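Local coordinates for protein putative leucoanthocyanidin reductase 1 (Vitis vinifera, PDB 3I6I) that probably reduces leucoanthocyanidins to flavan-3-ols such as catechin in flavonoid biosynthesis, using bound NADPH as the hydride donor, at residues D98-V103 / R144-E149; M206-V209 / R213-N216; A127-V130 / M136-E139; P36-A41 / K80-D85. All coordinates share one frame; numbering follows the deposited sequence.

How the interactions relate
From the N terminus, interaction 4 closes the first loop, in which strand 37-41 meets the end of helix 72-81 after the chain has passed through strand 63-66. Interaction 1 then pairs helix 99-109 with helix 133-149, bringing together helices that lie on each side of strand 114-116 in sequence. Interaction 3, a short closure between the loop at 127-130 and helix 133-149, falls within the span of interaction 1 and shares that helix with it. Interaction 2 comes last and closes the turn after helix 198-208. No two loops cross. Together the contacts fasten helices, turns and one strand around the parallel sheet of the Rossmann domain.

Interaction 1 of 4, residues D98-V103 / R144-E149; sequences DQIALV and RQLVEE. With NDP (NADPH dihydro-nicotinamide-adenine-dinucleotide phosphate), chain B.
Chi1 of Leu146, at -169°, sets CG opposite the backbone N, and CG1 of Val103 is likewise anti to its own N; the two branched side chains are thereby extended between helix 99-109 and helix 133-149. They lie side by side, running in opposite senses, with Val103 CG1 3.7 Å from Leu146 CG. Leu146 CD2 also reaches Ile100 CG2, three residues before Val103 on the same helix, at 3.8 Å, these two side chains crossing at about a right angle. The other methyl of Val103, CG2, meets Val147 CG2 at 3.7 Å, again crosswise. Beta-branched valines suit this place because each offers a short, stiff pair of methyls, while the longer leucine spans from Ile100 to Val103.

The helical segments run almost parallel, with 3° between their directions and their axes 10.1 Å apart, as expected of neighbouring helices on one face of a Rossmann sheet. Phe115 of strand 114-116 touches both Val103 and Val147, so the valine pair also packs against the sheet. Arg144, at the start of its segment, makes a salt bridge with Glu119.

At the start of segment 98-103, Asp98 faces the cofactor. Its OD2 accepts a hydrogen bond from the adenine amino group, NDP N6A, at 3.3 Å with an N-H...O angle of 153°. Asp98 and the residues after it thus use different chemistry: the helix pair is held by dispersion and burial of methyl groups, whereas the carboxylate offers an acceptor to the amino group of adenine, an interaction consistent with recognition of that base.

Interaction 2 of 4, residues M206-V209 / R213-N216; sequences MKTV and RTLN
Thr214 reaches across the turn that leads from helix 198-208 toward strand 217-220 in this Rossmann-type protein, and its side chain closes the turn by a hydrogen bond to the backbone carbonyl of Thr208. The two threonines are turned differently. The CB of Thr214 points toward the other segment, and a chi1 of 61° places OG1 between its own backbone N and carbonyl carbon, aimed at the carbonyl of Thr208. The hydroxyl of Thr208 instead bonds back to Thr205 O within the helix. Its CB is left to meet the methyl of Thr214, with Thr214 CG2 4.0 Å from Thr208 CB.

Threonine suits position 214 because one short, branched side chain supplies both a donor and a methyl in a buried setting. Its OG1 is also hydrogen-bonded to Asp211 O and Arg114 NH1: the two carbonyls must share its one proton, while Arg114 NH1 can donate to the oxygen, and the hydroxyl gathers the turn and strand 114-116 around one atom. A valine in its place would probably leave Thr208 O without this donor and Arg114 without one of its partners.

The side chain of Thr208 rests on Leu116, Thr155 and Ile157, while Thr155 OG1 is hydrogen-bonded to Thr214 O. At the centre, Thr214 OG1 donates to Thr208 O at 2.6 Å, in the carbonyl plane and on a lone pair, with a C=O...O angle of 139°.

Interaction 3 of 4, residues A127-V130 / M136-E139; sequences ADPV and MYRE. With ACY (acetic acid), chain C.
Apolar contacts join Tyr137 of helix 133-149 to Pro129 and Ala127 of the loop that precedes the helix. Pro129 approaches the tyrosine ring obliquely with two of its ring carbons: CD lies 3.5 Å from Tyr137 CD2, and CG lies 3.6 Å from that same carbon. Ala127 comes instead to the ring's edge, near its plane, with CB 3.8 Å from Tyr137 CE2. Proline suits the loop here, since its compact, rigid ring presents CD and CG to the tyrosine, and the single methyl of alanine fits beside the aromatic edge. Chi1 of Tyr137, -79°, puts CG opposite the carbonyl carbon and directs the ring toward the loop.

The polar interaction is at the far end of the ring. Tyr137 OH donates a hydrogen bond to OXT of an acetic acid molecule, probably from the crystallisation liquor; the exact separation is doubtful, being very short as modelled. The acid is also hydrogen-bonded to His122 N, and its other oxygen, O, is 4.1 Å from C2N of the NADPH nicotinamide. Tyr137 therefore borders the region beside the cofactor's reactive ring, where a substrate could probably approach. Were the ring replaced by an alanine, Pro129 and Ala127 would probably lose their aromatic partner and a gap would open against them.

Neighbouring helices complete the setting. Asp275 of helix 266-277 touches both Ala127 and Pro129, Phe272 of that helix meets the Tyr137 ring, and Val130 continues the loop's packing onto Leu256 and Ala259 of helix 252-260, so the loop lies between helix 133-149 and these later helices.

Interaction 4 of 4, residues P36-A41 / K80-D85; sequences PTYILA and KEHEID
Tyr38 of strand 37-41 meets Ile84 and His82, which follow helix 72-81. Its chi1 of -68° puts CG anti to the carbonyl carbon and carries the ring out toward both. Ile84 CD1 sits over one face of the tyrosine ring, a CH-pi contact 4.2 Å from the centroid and 23° off the normal, displaced toward the CD2 side. The imidazole of His82 approaches obliquely, its plane at 46° to the phenol and its ND1 3.6 Å from Tyr38 CE1. A water lies 3.2 Å from Tyr38 OH and, in the plane of the imidazole, 2.5 Å from His82 ND1, the latter doubtfully short.

Backbone geometry positions these groups. Glu83 has positive phi and closes a Schellman motif, which ends the helix and turns the chain so that His82 and Ile84 both reach Tyr38. Arg12 NH1 is hydrogen-bonded to His82 O, and Leu14 of the adjacent strand 13-16 touches both Tyr38 and Ile84. The helix belongs to the beta-alpha-beta crossover from strand 63-66 to strand 86-89.

Tyrosine thus serves in two ways: its carbons bury the isoleucine methyl, while Tyr38 OH and His82 ND1 probably share a common water partner at the edge of an apolar contact.

Interaction 1 of 4, residues D98-V103 / R144-E149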
loop_
_atom_site.group_PDB
_atom_site.type_symbol
_atom_site.label_atom_id
_atom_site.label_comp_id
_atom_site.label_asym_id
_atom_site.label_seq_id
_atom_site.Cartn_x
_atom_site.Cartn_y
_atom_site.Cartn_z
ATOM N N ASP A 98 7.288 3.119 14.426
ATOM C CA ASP A 98 6.220 3.412 15.399
ATOM C C ASP A 98 5.358 2.171 15.614
ATOM O O ASP A 98 4.616 2.057 16.599
ATOM C CB ASP A 98 5.304 4.560 14.923
ATOM C CG ASP A 98 5.977 5.948 14.945
ATOM O OD1 ASP A 98 7.056 6.111 15.553
ATOM O OD2 ASP A 98 5.374 6.888 14.358
ATOM N N GLN A 99 5.432 1.227 14.676
ATOM C CA GLN A 99 4.677 -0.003 14.793
ATOM C C GLN A 99 5.233 -0.960 15.865
ATOM O O GLN A 99 4.535 -1.891 16.269
ATOM C CB GLN A 99 4.627 -0.716 13.445
ATOM C CG GLN A 99 3.789 0.017 12.429
ATOM C CD GLN A 99 3.827 -0.626 11.075
ATOM O OE1 GLN A 99 2.804 -1.140 10.575
ATOM N NE2 GLN A 99 5.015 -0.652 10.484
ATOM N N ILE A 100 6.465 -0.740 16.317
ATOM C CA ILE A 100 7.099 -1.635 17.282
ATOM C C ILE A 100 6.286 -1.683 18.563
ATOM O O ILE A 100 5.955 -2.784 19.060
ATOM C CB ILE A 100 8.549 -1.258 17.558
ATOM C CG1 ILE A 100 9.422 -1.514 16.320
ATOM C CG2 ILE A 100 9.115 -2.050 18.757
ATOM C CD1 ILE A 100 10.848 -1.172 16.529
ATOM N N ALA A 101 5.936 -0.514 19.098
ATOM C CA ALA A 101 5.091 -0.481 20.323
ATOM C C ALA A 101 3.722 -1.121 20.095
ATOM O O ALA A 101 3.194 -1.804 20.970
ATOM C CB ALA A 101 4.921 0.951 20.847
ATOM N N LEU A 102 3.137 -0.913 18.918
ATOM C CA LEU A 102 1.872 -1.555 18.585
ATOM C C LEU A 102 1.956 -3.077 18.591
ATOM O O LEU A 102 1.037 -3.743 19.095
ATOM C CB LEU A 102 1.348 -1.093 17.213
ATOM C CG LEU A 102 0.013 -1.630 16.723
ATOM C CD1 LEU A 102 -1.141 -1.381 17.682
ATOM C CD2 LEU A 102 -0.295 -1.070 15.280
ATOM N N VAL A 103 3.028 -3.622 18.017
ATOM C CA VAL A 103 3.275 -5.074 18.025
ATOM C C VAL A 103 3.432 -5.561 19.469
ATOM O O VAL A 103 2.803 -6.535 19.864
ATOM C CB VAL A 103 4.486 -5.469 17.135
ATOM C CG1 VAL A 103 4.835 -6.976 17.282
ATOM C CG2 VAL A 103 4.230 -5.106 15.654
ATOM N N ARG A 144 8.348 -7.107 10.418
ATOM C CA ARG A 144 7.860 -8.477 10.110
ATOM C C ARG A 144 8.514 -9.491 11.060
ATOM O O ARG A 144 7.831 -10.407 11.560
ATOM C CB ARG A 144 8.227 -8.894 8.693
ATOM C CG ARG A 144 7.473 -8.272 7.550
ATOM C CD ARG A 144 7.857 -8.937 6.254
ATOM N NE ARG A 144 7.114 -8.396 5.123
ATOM C CZ ARG A 144 7.013 -9.004 3.927
ATOM N NH1 ARG A 144 7.619 -10.158 3.669
ATOM N NH2 ARG A 144 6.328 -8.437 2.962
ATOM N N GLN A 145 9.822 -9.314 11.304
ATOM C CA GLN A 145 10.593 -10.200 12.224
ATOM C C GLN A 145 9.937 -10.142 13.603
ATOM O O GLN A 145 9.661 -11.188 14.214
ATOM C CB GLN A 145 12.097 -9.830 12.282
ATOM C CG GLN A 145 12.885 -10.312 13.531
ATOM C CD GLN A 145 12.957 -9.234 14.663
ATOM O OE1 GLN A 145 13.249 -8.057 14.372
ATOM N NE2 GLN A 145 12.623 -9.621 15.933
ATOM N N LEU A 146 9.706 -8.930 14.103
ATOM C CA LEU A 146 9.016 -8.765 15.399
ATOM C C LEU A 146 7.615 -9.394 15.449
ATOM O O LEU A 146 7.266 -10.108 16.419
ATOM C CB LEU A 146 8.964 -7.292 15.822
ATOM C CG LEU A 146 8.508 -7.048 17.255
ATOM C CD1 LEU A 146 9.443 -7.723 18.247
ATOM C CD2 LEU A 146 8.410 -5.544 17.516
ATOM N N VAL A 147 6.818 -9.170 14.425
ATOM C CA VAL A 147 5.475 -9.764 14.351
ATOM C C VAL A 147 5.548 -11.283 14.441
ATOM O O VAL A 147 4.821 -11.935 15.214
ATOM C CB VAL A 147 4.790 -9.336 13.073
ATOM C CG1 VAL A 147 3.514 -10.189 12.783
ATOM C CG2 VAL A 147 4.460 -7.811 13.108
ATOM N N GLU A 148 6.427 -11.864 13.637
ATOM C CA GLU A 148 6.497 -13.352 13.576
ATOM C C GLU A 148 7.036 -13.944 14.877
ATOM O O GLU A 148 6.534 -14.973 15.388
ATOM C CB GLU A 148 7.299 -13.795 12.367
ATOM C CG GLU A 148 6.585 -13.333 11.082
ATOM C CD GLU A 148 7.242 -13.742 9.768
ATOM O OE1 GLU A 148 7.713 -14.880 9.701
ATOM O OE2 GLU A 148 7.267 -12.923 8.788
ATOM N N GLU A 149 8.052 -13.323 15.451
ATOM C CA GLU A 149 8.596 -13.829 16.675
ATOM C C GLU A 149 7.657 -13.598 17.843
ATOM O O GLU A 149 7.722 -14.321 18.823
ATOM C CB GLU A 149 9.989 -13.252 16.951
ATOM C CG GLU A 149 11.019 -13.712 15.899
ATOM C CD GLU A 149 12.479 -13.244 16.172
ATOM O OE1 GLU A 149 12.722 -12.374 17.049
ATOM O OE2 GLU A 149 13.382 -13.778 15.495
HETATM P PA NDP B . 0.283 8.644 4.756
HETATM O O1A NDP B . 1.413 9.538 5.206
HETATM O O2A NDP B . -0.675 9.177 3.534
HETATM O O5B NDP B . -0.744 8.221 5.919
HETATM C C5B NDP B . -0.257 7.777 7.147
HETATM C C4B NDP B . -1.342 7.654 8.147
HETATM O O4B NDP B . -0.621 7.130 9.329
HETATM C C3B NDP B . -1.928 9.029 8.560
HETATM O O3B NDP B . -3.340 8.931 8.889
HETATM C C2B NDP B . -1.127 9.385 9.810
HETATM O O2B NDP B . -1.900 10.235 10.658
HETATM C C1B NDP B . -1.021 8.004 10.452
HETATM N N9A NDP B . 0.001 7.851 11.487
HETATM C C8A NDP B . 1.311 8.028 11.315
HETATM N N7A NDP B . 1.938 7.768 12.464
HETATM C C5A NDP B . 1.023 7.406 13.369
HETATM C C6A NDP B . 1.091 7.032 14.713
HETATM N N6A NDP B . 2.267 6.965 15.341
HETATM N N1A NDP B . -0.051 6.729 15.362
HETATM C C2A NDP B . -1.220 6.770 14.727
HETATM N N3A NDP B . -1.326 7.109 13.436
HETATM C C4A NDP B . -0.212 7.444 12.747
HETATM O O3 NDP B . 0.926 7.260 4.273
HETATM P PN NDP B . 0.751 6.452 2.862
HETATM O O1N NDP B . -0.619 6.087 2.432
HETATM O O2N NDP B . 1.661 7.261 1.863
HETATM O O5D NDP B . 1.673 5.144 3.242
HETATM C C5D NDP B . 1.078 4.014 3.897
HETATM C C4D NDP B . 1.842 2.775 3.522
HETATM O O4D NDP B . 1.519 2.583 2.116
HETATM C C3D NDP B . 3.344 2.880 3.623
HETATM O O3D NDP B . 3.860 1.604 3.992
HETATM C C2D NDP B . 3.750 3.169 2.190
HETATM O O2D NDP B . 5.021 2.589 1.976
HETATM C C1D NDP B . 2.717 2.394 1.375
HETATM N N1N NDP B . 2.328 3.009 0.056
HETATM C C2N NDP B . 2.181 2.223 -1.113
HETATM C C3N NDP B . 2.199 2.799 -2.314
HETATM C C7N NDP B . 2.008 1.937 -3.576
HETATM O O7N NDP B . 1.793 0.722 -3.487
HETATM N N7N NDP B . 2.004 2.581 -4.731
HETATM C C4N NDP B . 2.397 4.319 -2.421
HETATM C C5N NDP B . 1.961 5.022 -1.140
HETATM C C6N NDP B . 1.877 4.355 0.004
HETATM P P2B NDP B . -1.386 11.818 10.879
HETATM O O1X NDP B . -1.543 12.572 9.608
HETATM O O2X NDP B . -2.256 12.309 12.115
HETATM O O3X NDP B . 0.126 11.728 11.340
#

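Interaction 2 of 4, residues M206-V209 / R213-N216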
loop_
_atom_site.group_PDB
_atom_site.type_symbol
_atom_site.label_atom_id
_atom_site.label_comp_id
_atom_site.label_asym_id
_atom_site.label_seq_id
_atom_site.Cartn_x
_atom_site.Cartn_y
_atom_site.Cartn_z
ATOM N N MET A 206 -9.425 -5.781 2.510
ATOM C CA MET A 206 -10.345 -6.072 3.571
ATOM C C MET A 206 -10.872 -7.502 3.456
ATOM O O MET A 206 -11.214 -8.090 4.474
ATOM C CB MET A 206 -11.442 -4.997 3.686
ATOM C CG MET A 206 -10.868 -3.665 4.238
ATOM S SD MET A 206 -9.762 -3.848 5.714
ATOM C CE MET A 206 -10.869 -4.673 6.810
ATOM N N LYS A 207 -10.935 -8.088 2.253
ATOM C CA LYS A 207 -11.372 -9.494 2.101
ATOM C C LYS A 207 -10.398 -10.450 2.765
ATOM O O LYS A 207 -10.787 -11.518 3.256
ATOM C CB LYS A 207 -11.452 -9.913 0.615
ATOM C CG LYS A 207 -12.405 -9.106 -0.236
ATOM C CD LYS A 207 -12.576 -9.741 -1.624
ATOM C CE LYS A 207 -13.611 -9.004 -2.469
ATOM N NZ LYS A 207 -15.032 -9.221 -2.051
ATOM N N THR A 208 -9.120 -10.080 2.769
ATOM C CA THR A 208 -8.064 -10.958 3.281
ATOM C C THR A 208 -8.051 -11.133 4.797
ATOM O O THR A 208 -7.479 -12.126 5.279
ATOM C CB THR A 208 -6.634 -10.500 2.850
ATOM O OG1 THR A 208 -6.199 -9.361 3.634
ATOM C CG2 THR A 208 -6.534 -10.276 1.311
ATOM N N VAL A 209 -8.683 -10.221 5.548
ATOM C CA VAL A 209 -8.347 -10.097 6.995
ATOM C C VAL A 209 -8.791 -11.301 7.806
ATOM O O VAL A 209 -8.239 -11.581 8.895
ATOM C CB VAL A 209 -8.860 -8.790 7.661
ATOM C CG1 VAL A 209 -8.167 -7.533 6.995
ATOM C CG2 VAL A 209 -10.423 -8.681 7.584
ATOM N N ARG A 213 -7.137 -18.615 3.962
ATOM C CA ARG A 213 -6.119 -18.844 2.998
ATOM C C ARG A 213 -5.014 -17.774 3.004
ATOM O O ARG A 213 -3.994 -17.942 2.337
ATOM C CB ARG A 213 -6.728 -18.860 1.580
ATOM C CG ARG A 213 -7.796 -19.962 1.420
ATOM C CD ARG A 213 -8.488 -19.841 0.061
ATOM N NE ARG A 213 -9.298 -18.625 0.052
ATOM C CZ ARG A 213 -9.768 -18.028 -1.035
ATOM N NH1 ARG A 213 -9.584 -18.567 -2.245
ATOM N NH2 ARG A 213 -10.452 -16.907 -0.891
ATOM N N THR A 214 -5.246 -16.697 3.731
ATOM C CA THR A 214 -4.251 -15.598 3.812
ATOM C C THR A 214 -3.556 -15.525 5.167
ATOM O O THR A 214 -2.722 -14.656 5.425
ATOM C CB THR A 214 -4.918 -14.289 3.549
ATOM O OG1 THR A 214 -5.930 -14.044 4.536
ATOM C CG2 THR A 214 -5.466 -14.288 2.110
ATOM N N LEU A 215 -3.865 -16.481 6.025
ATOM C CA LEU A 215 -3.256 -16.519 7.343
ATOM C C LEU A 215 -1.762 -16.801 7.295
ATOM O O LEU A 215 -1.310 -17.837 6.798
ATOM C CB LEU A 215 -3.961 -17.577 8.182
ATOM C CG LEU A 215 -3.381 -17.871 9.552
ATOM C CD1 LEU A 215 -3.432 -16.611 10.431
ATOM C CD2 LEU A 215 -4.161 -19.067 10.181
ATOM N N ASN A 216 -0.968 -15.891 7.874
ATOM C CA ASN A 216 0.465 -16.025 7.885
ATOM C C ASN A 216 1.076 -16.121 6.468
ATOM O O ASN A 216 2.106 -16.782 6.237
ATOM C CB ASN A 216 0.871 -17.174 8.792
ATOM C CG ASN A 216 0.369 -17.003 10.202
ATOM O OD1 ASN A 216 0.130 -15.891 10.669
ATOM N ND2 ASN A 216 0.235 -18.106 10.913
#

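Interaction 3 of 4, residues A127-V130 / M136-E139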
loop_
_atom_site.group_PDB
_atom_site.type_symbol
_atom_site.label_atom_id
_atom_site.label_comp_id
_atom_site.label_asym_id
_atom_site.label_seq_id
_atom_site.Cartn_x
_atom_site.Cartn_y
_atom_site.Cartn_z
ATOM N N ALA A 127 12.625 -8.077 -2.538
ATOM C CA ALA A 127 13.117 -6.890 -3.310
ATOM C C ALA A 127 14.357 -6.315 -2.637
ATOM O O ALA A 127 14.434 -6.281 -1.408
ATOM C CB ALA A 127 12.036 -5.834 -3.375
ATOM N N ASP A 128 15.259 -5.765 -3.447
ATOM C CA ASP A 128 16.536 -5.255 -2.977
ATOM C C ASP A 128 16.792 -3.855 -3.605
ATOM O O ASP A 128 17.739 -3.687 -4.398
ATOM C CB ASP A 128 17.604 -6.282 -3.371
ATOM C CG ASP A 128 18.996 -5.910 -2.948
ATOM O OD1 ASP A 128 19.157 -5.262 -1.893
ATOM O OD2 ASP A 128 19.945 -6.259 -3.705
ATOM N N PRO A 129 15.989 -2.854 -3.209
ATOM C CA PRO A 129 16.204 -1.532 -3.778
ATOM C C PRO A 129 17.461 -0.902 -3.322
ATOM O O PRO A 129 18.002 -1.260 -2.280
ATOM C CB PRO A 129 15.021 -0.721 -3.266
ATOM C CG PRO A 129 14.652 -1.426 -1.973
ATOM C CD PRO A 129 14.864 -2.849 -2.256
ATOM N N VAL A 130 17.956 0.056 -4.079
ATOM C CA VAL A 130 19.056 0.847 -3.563
ATOM C C VAL A 130 18.656 1.748 -2.397
ATOM O O VAL A 130 17.482 1.935 -2.124
ATOM C CB VAL A 130 19.727 1.718 -4.694
ATOM C CG1 VAL A 130 20.209 0.800 -5.805
ATOM C CG2 VAL A 130 18.738 2.838 -5.230
ATOM N N MET A 136 14.000 1.925 4.264
ATOM C CA MET A 136 12.613 1.703 4.511
ATOM C C MET A 136 12.264 0.216 4.553
ATOM O O MET A 136 11.525 -0.206 5.438
ATOM C CB MET A 136 11.728 2.395 3.463
ATOM C CG MET A 136 10.268 2.359 3.883
ATOM S SD MET A 136 9.165 3.235 2.770
ATOM C CE MET A 136 9.896 4.852 2.711
ATOM N N TYR A 137 12.817 -0.568 3.620
ATOM C CA TYR A 137 12.596 -1.997 3.613
ATOM C C TYR A 137 13.253 -2.683 4.816
ATOM O O TYR A 137 12.626 -3.603 5.376
ATOM C CB TYR A 137 13.049 -2.625 2.305
ATOM C CG TYR A 137 12.060 -2.428 1.177
ATOM C CD1 TYR A 137 10.996 -1.527 1.282
ATOM C CD2 TYR A 137 12.191 -3.162 0.008
ATOM C CE1 TYR A 137 10.106 -1.335 0.238
ATOM C CE2 TYR A 137 11.317 -2.979 -1.033
ATOM C CZ TYR A 137 10.267 -2.097 -0.920
ATOM O OH TYR A 137 9.411 -1.913 -1.994
ATOM N N ARG A 138 14.432 -2.219 5.248
ATOM C CA ARG A 138 15.005 -2.669 6.522
ATOM C C ARG A 138 14.055 -2.497 7.687
ATOM O O ARG A 138 13.943 -3.417 8.513
ATOM C CB ARG A 138 16.349 -2.042 6.842
ATOM C CG ARG A 138 17.511 -2.557 6.050
ATOM C CD ARG A 138 18.842 -2.125 6.734
ATOM N NE ARG A 138 19.007 -0.698 6.568
ATOM C CZ ARG A 138 19.575 -0.093 5.528
ATOM N NH1 ARG A 138 20.142 -0.767 4.556
ATOM N NH2 ARG A 138 19.604 1.232 5.492
ATOM N N GLU A 139 13.382 -1.344 7.773
ATOM C CA GLU A 139 12.412 -1.089 8.846
ATOM C C GLU A 139 11.188 -2.013 8.718
ATOM O O GLU A 139 10.729 -2.565 9.721
ATOM C CB GLU A 139 11.997 0.359 8.831
ATOM C CG GLU A 139 13.175 1.272 9.221
ATOM C CD GLU A 139 12.817 2.731 9.334
ATOM O OE1 GLU A 139 11.660 3.125 9.024
ATOM O OE2 GLU A 139 13.713 3.498 9.745
HETATM C C ACY C . 6.778 0.107 -1.755
HETATM O O ACY C . 6.026 0.837 -1.067
HETATM O OXT ACY C . 7.145 -1.053 -1.414
HETATM C CH3 ACY C . 7.230 0.681 -3.075
#

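Interaction 4 of 4, residues P36-A41 / K80-D85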
loop_
_atom_site.group_PDB
_atom_site.type_symbol
_atom_site.label_atom_id
_atom_site.label_comp_id
_atom_site.label_asym_id
_atom_site.label_seq_id
_atom_site.Cartn_x
_atom_site.Cartn_y
_atom_site.Cartn_z
ATOM N N PRO A 36 -17.469 -3.938 11.584
ATOM C CA PRO A 36 -17.370 -2.903 12.624
ATOM C C PRO A 36 -15.970 -2.311 12.595
ATOM O O PRO A 36 -14.979 -3.059 12.694
ATOM C CB PRO A 36 -17.611 -3.665 13.930
ATOM C CG PRO A 36 -18.112 -5.018 13.532
ATOM C CD PRO A 36 -17.668 -5.285 12.143
ATOM N N THR A 37 -15.884 -0.994 12.426
ATOM C CA THR A 37 -14.633 -0.362 12.088
ATOM C C THR A 37 -14.308 0.792 13.012
ATOM O O THR A 37 -15.101 1.713 13.149
ATOM C CB THR A 37 -14.626 0.134 10.620
ATOM O OG1 THR A 37 -14.868 -0.977 9.750
ATOM C CG2 THR A 37 -13.273 0.761 10.255
ATOM N N TYR A 38 -13.130 0.728 13.628
ATOM C CA TYR A 38 -12.676 1.726 14.587
ATOM C C TYR A 38 -11.470 2.404 13.971
ATOM O O TYR A 38 -10.606 1.737 13.406
ATOM C CB TYR A 38 -12.249 1.077 15.914
ATOM C CG TYR A 38 -13.380 0.457 16.711
ATOM C CD1 TYR A 38 -13.857 1.056 17.877
ATOM C CD2 TYR A 38 -13.994 -0.705 16.268
ATOM C CE1 TYR A 38 -14.892 0.492 18.585
ATOM C CE2 TYR A 38 -15.025 -1.267 16.944
ATOM C CZ TYR A 38 -15.482 -0.677 18.107
ATOM O OH TYR A 38 -16.516 -1.287 18.767
ATOM N N ILE A 39 -11.411 3.721 14.071
ATOM C CA ILE A 39 -10.397 4.512 13.393
ATOM C C ILE A 39 -9.581 5.254 14.436
ATOM O O ILE A 39 -10.144 6.037 15.216
ATOM C CB ILE A 39 -11.082 5.536 12.453
ATOM C CG1 ILE A 39 -11.851 4.795 11.326
ATOM C CG2 ILE A 39 -10.094 6.563 11.906
ATOM C CD1 ILE A 39 -11.032 3.868 10.516
ATOM N N LEU A 40 -8.269 5.022 14.446
ATOM C CA LEU A 40 -7.388 5.679 15.396
ATOM C C LEU A 40 -7.103 7.096 14.940
ATOM O O LEU A 40 -6.757 7.298 13.794
ATOM C CB LEU A 40 -6.077 4.892 15.541
ATOM C CG LEU A 40 -5.119 5.198 16.702
ATOM C CD1 LEU A 40 -5.835 5.030 18.067
ATOM C CD2 LEU A 40 -3.932 4.237 16.594
ATOM N N ALA A 41 -7.293 8.078 15.835
ATOM C CA ALA A 41 -7.086 9.487 15.533
ATOM C C ALA A 41 -6.067 10.093 16.500
ATOM O O ALA A 41 -6.124 9.842 17.707
ATOM C CB ALA A 41 -8.421 10.261 15.668
ATOM N N LYS A 80 -8.036 -3.680 24.252
ATOM C CA LYS A 80 -8.789 -4.380 25.282
ATOM C C LYS A 80 -10.182 -3.807 25.430
ATOM O O LYS A 80 -11.169 -4.552 25.398
ATOM C CB LYS A 80 -8.075 -4.326 26.646
ATOM C CG LYS A 80 -6.909 -5.299 26.815
ATOM C CD LYS A 80 -6.295 -5.199 28.233
ATOM N N GLU A 81 -10.260 -2.492 25.601
ATOM C CA GLU A 81 -11.541 -1.818 25.845
ATOM C C GLU A 81 -12.525 -2.046 24.690
ATOM O O GLU A 81 -13.704 -2.305 24.924
ATOM C CB GLU A 81 -11.318 -0.305 26.078
ATOM C CG GLU A 81 -12.591 0.536 26.263
ATOM N N HIS A 82 -12.032 -1.972 23.454
ATOM C CA HIS A 82 -12.892 -2.070 22.271
ATOM C C HIS A 82 -12.977 -3.481 21.680
ATOM O O HIS A 82 -13.658 -3.694 20.676
ATOM C CB HIS A 82 -12.448 -1.037 21.246
ATOM C CG HIS A 82 -12.576 0.378 21.739
ATOM N ND1 HIS A 82 -13.796 0.978 21.988
ATOM C CD2 HIS A 82 -11.635 1.290 22.081
ATOM C CE1 HIS A 82 -13.600 2.208 22.435
ATOM N NE2 HIS A 82 -12.296 2.425 22.496
ATOM N N GLU A 83 -12.337 -4.445 22.346
ATOM C CA GLU A 83 -12.379 -5.860 21.971
ATOM C C GLU A 83 -11.968 -6.067 20.520
ATOM O O GLU A 83 -12.610 -6.785 19.764
ATOM C CB GLU A 83 -13.745 -6.472 22.281
ATOM C CG GLU A 83 -14.140 -6.176 23.707
ATOM C CD GLU A 83 -15.424 -6.842 24.126
ATOM O OE1 GLU A 83 -15.460 -8.090 24.170
ATOM O OE2 GLU A 83 -16.384 -6.108 24.432
ATOM N N ILE A 84 -10.862 -5.445 20.147
ATOM C CA ILE A 84 -10.428 -5.469 18.760
ATOM C C ILE A 84 -9.932 -6.860 18.342
ATOM O O ILE A 84 -9.162 -7.492 19.069
ATOM C CB ILE A 84 -9.321 -4.416 18.522
ATOM C CG1 ILE A 84 -9.876 -3.004 18.765
ATOM C CG2 ILE A 84 -8.699 -4.581 17.106
ATOM C CD1 ILE A 84 -11.210 -2.688 18.083
ATOM N N ASP A 85 -10.356 -7.297 17.155
ATOM C CA ASP A 85 -9.957 -8.597 16.586
ATOM C C ASP A 85 -8.891 -8.514 15.483
ATOM O O ASP A 85 -8.008 -9.388 15.372
ATOM C CB ASP A 85 -11.206 -9.322 16.040
ATOM C CG ASP A 85 -12.221 -9.599 17.123
ATOM O OD1 ASP A 85 -11.891 -10.408 18.017
ATOM O OD2 ASP A 85 -13.313 -8.961 17.116
HETATM O O HOH W 1 -16.059 -0.117 21.730
#